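Local coordinates for arylsulfatase (Pseudoalteromonas sp. MB47, PDB 7AJ0) that removes sulfate groups from fucoidan as a thermostable, exo-acting sulfatase that assembles into a hexamer, at the interface of chains A and B and the interface of chains A and C. Residues are numbered along the deposited sequence; one frame, centred on the assembly and turned at random. Chains: chain A/B/C, Arylsulfatase.

Contact 1: the interface of chains A and B. Residues chain A 193, 196-197, 200; chain B 287-290.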
# COMPACT_ATOMS: atom_id res chain seq x y z
N ARG A 193 32.59 7.04 10.93
CA ARG A 193 31.51 7.82 10.33
C ARG A 193 30.20 7.04 10.31
O ARG A 193 29.13 7.60 10.58
CB ARG A 193 31.89 8.26 8.92
CG ARG A 193 30.84 9.12 8.24
CD ARG A 193 31.26 9.51 6.83
NE ARG A 193 30.28 10.39 6.20
CZ ARG A 193 30.28 11.71 6.30
NH1 ARG A 193 31.22 12.33 7.01
NH2 ARG A 193 29.35 12.43 5.69
N ALA A 196 28.72 7.21 13.79
CA ALA A 196 29.23 8.45 14.38
C ALA A 196 28.47 8.87 15.62
O ALA A 196 29.05 9.48 16.53
CB ALA A 196 29.20 9.57 13.33
N ASP A 197 27.16 8.58 15.69
CA ASP A 197 26.38 8.97 16.86
C ASP A 197 26.95 8.39 18.14
O ASP A 197 26.72 8.95 19.22
CB ASP A 197 24.93 8.53 16.69
CG ASP A 197 24.79 7.04 16.49
OD1 ASP A 197 25.67 6.44 15.84
OD2 ASP A 197 23.80 6.45 16.97
N THR A 200 31.84 9.40 17.64
CA THR A 200 32.30 10.77 17.81
C THR A 200 31.68 11.46 19.02
O THR A 200 31.95 12.64 19.26
CB THR A 200 32.01 11.59 16.55
OG1 THR A 200 30.60 11.71 16.36
CG2 THR A 200 32.63 10.91 15.33
N ALA B 287 23.90 15.48 18.72
CA ALA B 287 23.62 14.30 17.92
C ALA B 287 24.89 13.56 17.56
O ALA B 287 24.90 12.32 17.49
CB ALA B 287 22.85 14.69 16.66
N ALA B 288 25.98 14.29 17.32
CA ALA B 288 27.27 13.71 16.94
C ALA B 288 27.15 12.95 15.62
O ALA B 288 27.62 11.83 15.47
CB ALA B 288 27.81 12.81 18.05
N MET B 289 26.50 13.59 14.65
CA MET B 289 26.39 13.06 13.30
C MET B 289 26.90 14.10 12.32
O MET B 289 26.70 15.30 12.53
CB MET B 289 24.94 12.68 12.96
CG MET B 289 24.45 11.41 13.65
SD MET B 289 25.25 9.91 13.04
CE MET B 289 24.54 9.76 11.40
N PRO B 290 27.57 13.67 11.24
CA PRO B 290 28.20 14.65 10.33
C PRO B 290 27.30 15.80 9.90
O PRO B 290 27.75 16.95 9.86
CB PRO B 290 28.61 13.78 9.13
CG PRO B 290 28.84 12.43 9.72
CD PRO B 290 27.83 12.28 10.83
O HOH W 1 25.39 11.34 20.08

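Contact 2: the interface of chains A and B. Residues chain A 192, 196, 200; chain B 282-283, 288.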
# COMPACT_ATOMS: atom_id res chain seq x y z
N GLU A 192 34.21 4.92 12.05
CA GLU A 192 33.79 6.08 12.83
C GLU A 192 32.56 6.74 12.23
O GLU A 192 31.57 6.99 12.93
CB GLU A 192 34.95 7.08 12.91
CG GLU A 192 34.68 8.28 13.81
CD GLU A 192 35.70 9.38 13.61
OE1 GLU A 192 36.73 9.39 14.32
OE2 GLU A 192 35.47 10.24 12.73
N ALA A 196 28.72 7.21 13.79
CA ALA A 196 29.23 8.45 14.38
C ALA A 196 28.47 8.87 15.62
O ALA A 196 29.05 9.48 16.53
CB ALA A 196 29.20 9.57 13.33
N THR A 200 31.84 9.40 17.64
CA THR A 200 32.30 10.77 17.81
C THR A 200 31.68 11.46 19.02
O THR A 200 31.95 12.64 19.26
CB THR A 200 32.01 11.59 16.55
OG1 THR A 200 30.60 11.71 16.36
CG2 THR A 200 32.63 10.91 15.33
N LYS B 282 33.98 17.97 14.93
CA LYS B 282 33.63 16.56 15.04
C LYS B 282 33.08 16.28 16.43
O LYS B 282 33.78 16.44 17.43
CB LYS B 282 34.83 15.68 14.74
CG LYS B 282 34.49 14.20 14.65
CD LYS B 282 35.57 13.38 13.95
CE LYS B 282 35.55 13.58 12.44
NZ LYS B 282 36.50 12.67 11.74
N GLY B 283 31.81 15.87 16.50
CA GLY B 283 31.14 15.69 17.76
C GLY B 283 30.67 16.96 18.42
O GLY B 283 30.19 16.91 19.56
N ALA B 288 25.98 14.29 17.32
CA ALA B 288 27.27 13.71 16.94
C ALA B 288 27.15 12.95 15.62
O ALA B 288 27.62 11.83 15.47
CB ALA B 288 27.81 12.81 18.05

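Contact 3: the interface of chains A and C. Residues chain A 437, 469, 484, 487; chain C 197-198, 204.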
# COMPACT_ATOMS: atom_id res chain seq x y z
N TYR A 437 5.26 -28.09 -0.35
CA TYR A 437 4.24 -27.15 0.10
C TYR A 437 4.73 -26.43 1.35
O TYR A 437 5.17 -27.06 2.31
CB TYR A 437 2.93 -27.88 0.38
CG TYR A 437 2.40 -28.62 -0.82
CD1 TYR A 437 1.57 -27.99 -1.74
CD2 TYR A 437 2.75 -29.95 -1.05
CE1 TYR A 437 1.09 -28.67 -2.85
CE2 TYR A 437 2.27 -30.63 -2.16
CZ TYR A 437 1.45 -29.98 -3.05
OH TYR A 437 0.98 -30.66 -4.15
N ASN A 469 2.69 -23.58 -3.08
CA ASN A 469 3.37 -24.68 -3.77
C ASN A 469 4.72 -24.14 -4.23
O ASN A 469 4.81 -23.38 -5.19
CB ASN A 469 2.54 -25.18 -4.95
CG ASN A 469 3.20 -26.35 -5.67
OD1 ASN A 469 4.43 -26.42 -5.77
ND2 ASN A 469 2.39 -27.26 -6.18
N TYR A 484 -6.09 -25.38 -3.49
CA TYR A 484 -5.60 -26.56 -4.18
C TYR A 484 -5.02 -27.59 -3.22
O TYR A 484 -4.29 -28.49 -3.65
CB TYR A 484 -4.54 -26.18 -5.21
CG TYR A 484 -4.98 -25.12 -6.20
CD1 TYR A 484 -5.88 -25.43 -7.21
CD2 TYR A 484 -4.49 -23.83 -6.13
CE1 TYR A 484 -6.28 -24.47 -8.12
CE2 TYR A 484 -4.88 -22.86 -7.04
CZ TYR A 484 -5.78 -23.18 -8.03
OH TYR A 484 -6.17 -22.22 -8.93
N TRP A 487 -6.93 -31.69 0.27
CA TRP A 487 -6.53 -33.05 0.61
C TRP A 487 -5.35 -33.06 1.58
O TRP A 487 -5.21 -34.01 2.36
CB TRP A 487 -6.16 -33.82 -0.66
CG TRP A 487 -5.12 -33.14 -1.49
CD1 TRP A 487 -5.32 -32.34 -2.58
CD2 TRP A 487 -3.70 -33.21 -1.30
NE1 TRP A 487 -4.12 -31.90 -3.07
CE2 TRP A 487 -3.11 -32.42 -2.30
CE3 TRP A 487 -2.87 -33.85 -0.37
CZ2 TRP A 487 -1.73 -32.25 -2.41
CZ3 TRP A 487 -1.51 -33.69 -0.48
CH2 TRP A 487 -0.95 -32.90 -1.49
N ASP C 197 -1.06 -31.18 -9.63
CA ASP C 197 0.07 -31.48 -8.74
C ASP C 197 -0.18 -32.75 -7.94
O ASP C 197 0.77 -33.48 -7.63
CB ASP C 197 0.33 -30.30 -7.80
CG ASP C 197 -0.86 -29.96 -6.93
OD1 ASP C 197 -2.01 -30.04 -7.43
OD2 ASP C 197 -0.66 -29.59 -5.75
N MET C 198 -1.44 -33.03 -7.60
CA MET C 198 -1.82 -34.25 -6.91
C MET C 198 -2.39 -35.31 -7.85
O MET C 198 -2.13 -36.50 -7.65
CB MET C 198 -2.85 -33.92 -5.82
CG MET C 198 -3.37 -35.12 -5.05
SD MET C 198 -4.82 -35.87 -5.81
CE MET C 198 -6.07 -34.63 -5.49
N LEU C 204 1.52 -39.49 -5.02
CA LEU C 204 0.71 -38.60 -4.20
C LEU C 204 -0.77 -38.90 -4.36
O LEU C 204 -1.52 -38.90 -3.38
CB LEU C 204 1.02 -37.15 -4.57
CG LEU C 204 0.75 -36.06 -3.54
CD1 LEU C 204 1.35 -36.40 -2.19
CD2 LEU C 204 1.30 -34.73 -4.06
O HOH W 2 -4.14 -30.39 -5.64

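Contact 1: the interface of chains A and B
A:Arg193 and B:Pro290 touch across a two-fold symmetric interface between identical subunits. It pairs two chains within the hexamer, and the same contact recurs with the chains exchanged. The guanidinium of A:Arg193 lays one face over the proline ring. B:Pro290 CG lies 3.6 Å above the guanidinium plane, toward its rim. The arginine chain is extended from CG to NE, with CG anti to the backbone N (chi1 -178°). This reach brings the head group to the proline. Next to it, A:Ala196 CB packs on B:Pro290 CD at 3.9 Å. The B:Met289 chain is bent twice, and its sulfur SD lies 3.9 Å from A:Asp197 CB. Three oxygens gather nearby. The hydroxyl A:Thr200 OG1 donates to the carbonyl A:Ala196 O at 2.7 Å, from above the carbonyl plane. It also lies 3.1 Å from the carbonyl B:Ala288 O, a second possible acceptor for its hydrogen. The approach of the carbonyls A:Ala196 O and B:Ala288 O is a clash and doubtful. A water joins the carbonyls A:Asp197 O (2.9 Å) and B:Ala287 O (2.8 Å). Chain A contributes short helix 196-199 and its flanking loops. Chain B contributes the loop leading into helix 290-311, which starts at B:Pro290.

Contact 2: the interface of chains A and B
A:Glu192 meets B:Lys282 where loops of the two chains come together. On chain A these are the loop before helix 196-199 and the turn just after it. On chain B it is the loop between 3-10 helix 279-281 and helix 290-311. Both belong to the sulfatase family region of the protein. A salt bridge, which is also a hydrogen bond, links the two side chains. The ammonium B:Lys282 NZ donates to the carboxylate oxygen A:Glu192 OE2 at 2.8 Å. OE2 accepts with its syn lone pair, on the side of the other oxygen. The two side chains arrive from opposite directions. A:Glu192 holds CG anti to its backbone N (chi1 -174°) and stays extended beyond it. B:Lys282 also starts out extended, then bends at chi3 (-76°), which turns NZ toward the carboxylate. The aliphatic part of the lysine packs too. Its CD lies 4.0 Å from A:Glu192 CD. Its CG lies 3.8 Å from the methyl A:Thr200 CG2, which meets the lysine chain broadside. The methyl branch of the threonine thus faces the lysine. B:Gly283 follows with positive phi (78°), and its CA comes within 3.5 Å of the carbonyl A:Thr200 O.

Contact 3: the interface of chains A and C
A:Tyr437 and C:Asp197 make a direct hydrogen bond across the interface. The phenol A:Tyr437 OH donates to the carboxylate oxygen C:Asp197 OD2 at 2.5 Å. The oxygen lies at the edge of the ring, in its plane. It is met on its anti side, 34° out of the carboxylate plane. C:Asp197 CG sits between its backbone N and carbonyl carbon (chi1 59°), which points the carboxylate off helix 196-199 toward chain A. The amide A:Asn469 ND2 lies alongside, 3.9 Å from C:Asp197 OD2, too far for a hydrogen bond. A water makes a further link. It lies 2.8 Å from C:Asp197 OD1 and 2.8 Å from the carbonyl A:Tyr484 O. The indole A:Trp487 NE1 hydrogen-bonds the water at 3.0 Å, nearly straight, with 165° at the hydrogen. OD2 thus bonds chain A directly, and OD1 reaches it through the water. The apolar contacts centre on A:Trp487. C:Met198 CG lies over the face of its five-membered ring, 3.9 Å from the centroid, a CH-pi contact. At the far end of the indole, C:Leu204 CD2 packs on A:Trp487 CH2 at 3.9 Å. The site joins the strand 437-440 region and C-terminal part of one subunit to helices 196-199 and 202-208 of another, and probably helps hold the hexamer together.

Contacts 1 and 2 are overlapping parts of one two-fold interface. Their C-alpha centres lie about 3 Å apart, and they share A:Ala196, A:Thr200 and B:Ala288. Contact 3 belongs to a different interface, not an exact two-fold. Its centre lies about 54 Å from contact 1 and about 57 Å from contact 2. Helix 196-199 nevertheless serves both interfaces. Residue 197 uses its backbone and CB in contact 1 and, in another copy, its carboxylate in contact 3. Each subunit can thus present this short helix to two neighbours. Two kinds of interface, repeated, probably link the six copies into the hexamer.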